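Staphylococcus aureus CymR (Staphylococcus aureus, PDB 3T8R) is a dimeric transcriptional regulator of the Rrf2 type that probably binds DNA through a helix-turn-helix domain and senses oxidation through a thiol. Local coordinates at residues 12-15 with 16-20; 112-115 with 116-120. All coordinates share one frame; numbering follows the deposited sequence.

Contact 1. Residues 12-15 with 16-20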
loop_
_atom_site.group_PDB
_atom_site.type_symbol
_atom_site.label_atom_id
_atom_site.label_comp_id
_atom_site.label_asym_id
_atom_site.label_seq_id
_atom_site.Cartn_x
_atom_site.Cartn_y
_atom_site.Cartn_z
ATOM N N TYR A 12 4.925 -12.418 -8.291
ATOM C CA TYR A 12 5.163 -13.646 -9.054
ATOM C C TYR A 12 5.729 -14.751 -8.175
ATOM O O TYR A 12 5.412 -15.908 -8.371
ATOM C CB TYR A 12 6.036 -13.391 -10.279
ATOM C CG TYR A 12 5.272 -12.684 -11.381
ATOM C CD1 TYR A 12 4.246 -13.333 -12.053
ATOM C CD2 TYR A 12 5.559 -11.378 -11.727
ATOM C CE1 TYR A 12 3.525 -12.696 -13.058
ATOM C CE2 TYR A 12 4.846 -10.728 -12.736
ATOM C CZ TYR A 12 3.831 -11.400 -13.395
ATOM O OH TYR A 12 3.117 -10.777 -14.400
ATOM N N GLY A 13 6.534 -14.385 -7.184
ATOM C CA GLY A 13 7.024 -15.368 -6.234
ATOM C C GLY A 13 5.893 -16.038 -5.475
ATOM O O GLY A 13 5.899 -17.256 -5.266
ATOM N N LEU A 14 4.915 -15.227 -5.061
ATOM C CA LEU A 14 3.750 -15.711 -4.353
ATOM C C LEU A 14 2.963 -16.663 -5.236
ATOM O O LEU A 14 2.540 -17.725 -4.783
ATOM C CB LEU A 14 2.859 -14.544 -3.932
ATOM C CG LEU A 14 2.421 -14.429 -2.474
ATOM C CD1 LEU A 14 1.157 -13.574 -2.391
ATOM C CD2 LEU A 14 2.229 -15.785 -1.790
ATOM N N THR A 15 2.778 -16.283 -6.498
ATOM C CA THR A 15 2.106 -17.160 -7.460
ATOM C C THR A 15 2.805 -18.509 -7.625
ATOM O O THR A 15 2.152 -19.549 -7.650
ATOM C CB THR A 15 1.921 -16.476 -8.839
ATOM O OG1 THR A 15 1.159 -15.270 -8.676
ATOM C CG2 THR A 15 1.165 -17.411 -9.784
ATOM N N LEU A 16 4.130 -18.489 -7.740
ATOM C CA LEU A 16 4.941 -19.705 -7.787
ATOM C C LEU A 16 4.627 -20.592 -6.574
ATOM O O LEU A 16 4.343 -21.788 -6.699
ATOM C CB LEU A 16 6.433 -19.319 -7.806
ATOM C CG LEU A 16 7.552 -20.303 -8.160
ATOM C CD1 LEU A 16 8.762 -20.091 -7.252
ATOM C CD2 LEU A 16 7.111 -21.747 -8.128
ATOM N N MET A 17 4.654 -19.988 -5.397
ATOM C CA MET A 17 4.482 -20.733 -4.159
ATOM C C MET A 17 3.075 -21.325 -4.016
ATOM O O MET A 17 2.911 -22.429 -3.506
ATOM C CB MET A 17 4.857 -19.854 -2.967
ATOM C CG MET A 17 6.327 -19.462 -2.960
ATOM S SD MET A 17 7.391 -20.892 -2.677
ATOM C CE MET A 17 6.981 -21.277 -0.981
ATOM N N ILE A 18 2.064 -20.599 -4.477
ATOM C CA ILE A 18 0.700 -21.109 -4.432
ATOM C C ILE A 18 0.575 -22.337 -5.328
ATOM O O ILE A 18 -0.040 -23.332 -4.950
ATOM C CB ILE A 18 -0.326 -20.017 -4.825
ATOM C CG1 ILE A 18 -0.335 -18.910 -3.770
ATOM C CG2 ILE A 18 -1.705 -20.614 -4.964
ATOM C CD1 ILE A 18 -1.008 -17.618 -4.225
ATOM N N SER A 19 1.186 -22.269 -6.504
ATOM C CA SER A 19 1.217 -23.404 -7.427
ATOM C C SER A 19 1.839 -24.630 -6.768
ATOM O O SER A 19 1.302 -25.737 -6.827
ATOM C CB SER A 19 2.011 -23.048 -8.683
ATOM O OG SER A 19 1.177 -22.397 -9.621
ATOM N N LEU A 20 2.982 -24.429 -6.133
ATOM C CA LEU A 20 3.656 -25.534 -5.477
ATOM C C LEU A 20 2.848 -26.045 -4.286
ATOM O O LEU A 20 2.827 -27.249 -4.009
ATOM C CB LEU A 20 5.070 -25.131 -5.036
ATOM C CG LEU A 20 6.097 -24.839 -6.129
ATOM C CD1 LEU A 20 7.392 -24.373 -5.480
ATOM C CD2 LEU A 20 6.372 -26.098 -6.952
HETATM O O HOH W 1 -0.768 -20.075 -8.897
#
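Leu14 and Ile18 meet one turn apart on helix 8-21. Their branches touch loosely, Leu14 CD2 lying 4.4 Å from Ile18 CD1. Ile18 also lies against the carbonyl oxygen of Leu14, with CG1 3.3 Å from Leu14 O. Its CG1 stands beside the backbone N (chi1 -66°), which brings the ethyl arm to that oxygen. The same oxygen accepts an amide bond, Ile18 N being 2.9 Å from Leu14 O. Met17 does much the same one residue earlier: its CG sits 3.2 Å from Gly13 O, and the chain then bends twice and leads off into the core. Four backbone bonds of the i to i+4 kind tie the two segments together.

Thr15 O has two donors. Ser19 N is 3.1 Å from Thr15 O. A water donates to Thr15 O over 3.2 Å and lies 3.1 Å from Ser19 OG, so it spans the turn. Thr15 OG1 pairs with Arg11 O and with Gln103 OE1 of the second subunit; its single hydrogen can serve only one of these acceptors at a time.

Further out, several elements surround the helix. Pro100 and Gln103 of the second subunit cover Thr15 and Ile18. Leu16 packs on Leu45, Val49 and Leu52. Met17 reaches Ile58, and Leu14 and Ile18 rest on Leu126. Helix 8-21 thus lies among helix 42-54 and strand 58-60 of the probable DNA-binding domain and helix 123-127.

Contact 2. Residues 112-115 with 116-120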
loop_
_atom_site.group_PDB
_atom_site.type_symbol
_atom_site.label_atom_id
_atom_site.label_comp_id
_atom_site.label_asym_id
_atom_site.label_seq_id
_atom_site.Cartn_x
_atom_site.Cartn_y
_atom_site.Cartn_z
ATOM N N ASP A 112 1.485 -1.033 8.760
ATOM C CA ASP A 112 1.233 -2.082 9.738
ATOM C C ASP A 112 -0.051 -2.861 9.449
ATOM O O ASP A 112 -0.112 -4.058 9.697
ATOM C CB ASP A 112 1.192 -1.515 11.165
ATOM C CG ASP A 112 2.570 -1.141 11.694
ATOM O OD1 ASP A 112 3.567 -1.242 10.948
ATOM O OD2 ASP A 112 2.654 -0.736 12.870
ATOM N N ALA A 113 -1.084 -2.197 8.935
ATOM C CA ALA A 113 -2.307 -2.916 8.589
ATOM C C ALA A 113 -2.063 -3.902 7.444
ATOM O O ALA A 113 -2.599 -5.006 7.441
ATOM C CB ALA A 113 -3.404 -1.942 8.214
ATOM N N VAL A 114 -1.277 -3.479 6.460
ATOM C CA VAL A 114 -0.938 -4.351 5.340
ATOM C C VAL A 114 -0.101 -5.520 5.841
ATOM O O VAL A 114 -0.342 -6.684 5.493
ATOM C CB VAL A 114 -0.175 -3.582 4.240
ATOM C CG1 VAL A 114 0.391 -4.548 3.199
ATOM C CG2 VAL A 114 -1.098 -2.531 3.591
ATOM N N ARG A 115 0.892 -5.211 6.663
ATOM C CA ARG A 115 1.762 -6.254 7.196
ATOM C C ARG A 115 0.938 -7.305 7.925
ATOM O O ARG A 115 1.149 -8.504 7.737
ATOM C CB ARG A 115 2.808 -5.651 8.132
ATOM C CG ARG A 115 3.706 -6.694 8.782
ATOM C CD ARG A 115 4.154 -6.247 10.163
ATOM N NE ARG A 115 5.255 -5.291 10.104
ATOM C CZ ARG A 115 5.378 -4.246 10.915
ATOM N NH1 ARG A 115 4.455 -4.023 11.845
ATOM N NH2 ARG A 115 6.418 -3.427 10.793
ATOM N N ASP A 116 -0.004 -6.860 8.750
ATOM C CA ASP A 116 -0.910 -7.766 9.459
ATOM C C ASP A 116 -1.657 -8.726 8.530
ATOM O O ASP A 116 -1.728 -9.924 8.798
ATOM C CB ASP A 116 -1.914 -6.977 10.307
ATOM C CG ASP A 116 -2.916 -7.872 11.006
ATOM O OD1 ASP A 116 -2.529 -8.532 11.997
ATOM O OD2 ASP A 116 -4.093 -7.917 10.573
ATOM N N VAL A 117 -2.228 -8.206 7.449
ATOM C CA VAL A 117 -2.921 -9.061 6.493
ATOM C C VAL A 117 -1.957 -10.107 5.932
ATOM O O VAL A 117 -2.270 -11.290 5.878
ATOM C CB VAL A 117 -3.568 -8.244 5.342
ATOM C CG1 VAL A 117 -4.100 -9.168 4.254
ATOM C CG2 VAL A 117 -4.691 -7.380 5.882
ATOM N N LEU A 118 -0.783 -9.656 5.525
ATOM C CA LEU A 118 0.199 -10.535 4.894
ATOM C C LEU A 118 0.741 -11.584 5.847
ATOM O O LEU A 118 0.921 -12.741 5.464
ATOM C CB LEU A 118 1.345 -9.702 4.327
ATOM C CG LEU A 118 1.051 -9.084 2.971
ATOM C CD1 LEU A 118 2.202 -8.201 2.531
ATOM C CD2 LEU A 118 0.823 -10.199 1.965
ATOM N N ASP A 119 1.001 -11.184 7.088
ATOM C CA ASP A 119 1.596 -12.101 8.069
ATOM C C ASP A 119 0.625 -13.146 8.576
ATOM O O ASP A 119 1.034 -14.234 8.983
ATOM C CB ASP A 119 2.166 -11.340 9.265
ATOM C CG ASP A 119 3.432 -10.613 8.934
ATOM O OD1 ASP A 119 3.946 -10.808 7.818
ATOM O OD2 ASP A 119 3.922 -9.850 9.793
ATOM N N ASN A 120 -0.657 -12.821 8.565
ATOM C CA ASN A 120 -1.661 -13.732 9.086
ATOM C C ASN A 120 -2.366 -14.501 7.979
ATOM O O ASN A 120 -3.422 -15.106 8.196
ATOM C CB ASN A 120 -2.665 -12.976 9.956
ATOM C CG ASN A 120 -2.007 -12.310 11.156
ATOM O OD1 ASN A 120 -2.167 -11.108 11.376
ATOM N ND2 ASN A 120 -1.267 -13.087 11.936
HETATM O O HOH W 2 -4.821 -5.487 9.045
#
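The last turns of the long helix 101-119 belong to the dimer interface of this Rrf2-type regulator. The branches of Val114 and Leu118 run alongside each other here, with Val114 CG1 4.1 Å from Leu118 CD1. In the dimer Val114 packs on Val114 of the second subunit. Val117 and Leu118 both pack on Met110 of that subunit, so this face of the helix is apolar.

The polar residues lie on other sides. Arg115 and Asp119 are one turn apart, and the Arg115 chain passes Asp119 at a slant. Arg115 offers its aliphatic part: CG is 3.3 Å from Asp119 OD2. The guanidinium does not bond to this carboxylate, as Arg115 NE stays 4.8 Å from Asp119 OD2, although the two planes are only 19° apart. Asp119 OD1 instead forms a salt bridge with Arg84. The chain of Arg115 starts anti to the backbone N (chi1 177°), then bends at chi2 and chi3. This bend takes the guanidinium back toward Asp112, where Arg115 NH1 and Asp112 OD1 form a salt bridge of 3.1 Å. The carboxylate oxygen sits off the flat of the guanidinium and no N-H is aimed at it, so the pairing is one of charge alone.

Backbone bonds between residues four apart join the segments, and Asp119 N meets Arg115 O at 2.8 Å. Asn120 is the first residue to leave helical angles. A water spans one turn, donating to Ala113 O at 2.8 Å and to Asp116 OD2 at 3.0 Å.

Contact 1 comes first along the chain, on helix 8-21, and contact 2 follows near the end of helix 101-119. Their centres are about 19 Å apart. Their nearest atoms are about 6 Å apart, so they do not touch. Contact 1 is buried, close to the centre of the chain, while contact 2 is a surface contact. Both reach the second subunit: contact 1 meets the region around Gln103 of the second subunit, and contact 2 meets Met110, Val114 and Val117 of the second subunit. The long helix of one subunit thus pairs with its copy and also touches the partner's helix 8-21. This is consistent with the dimer helix and the probable DNA-binding domain packing together across the subunit boundary.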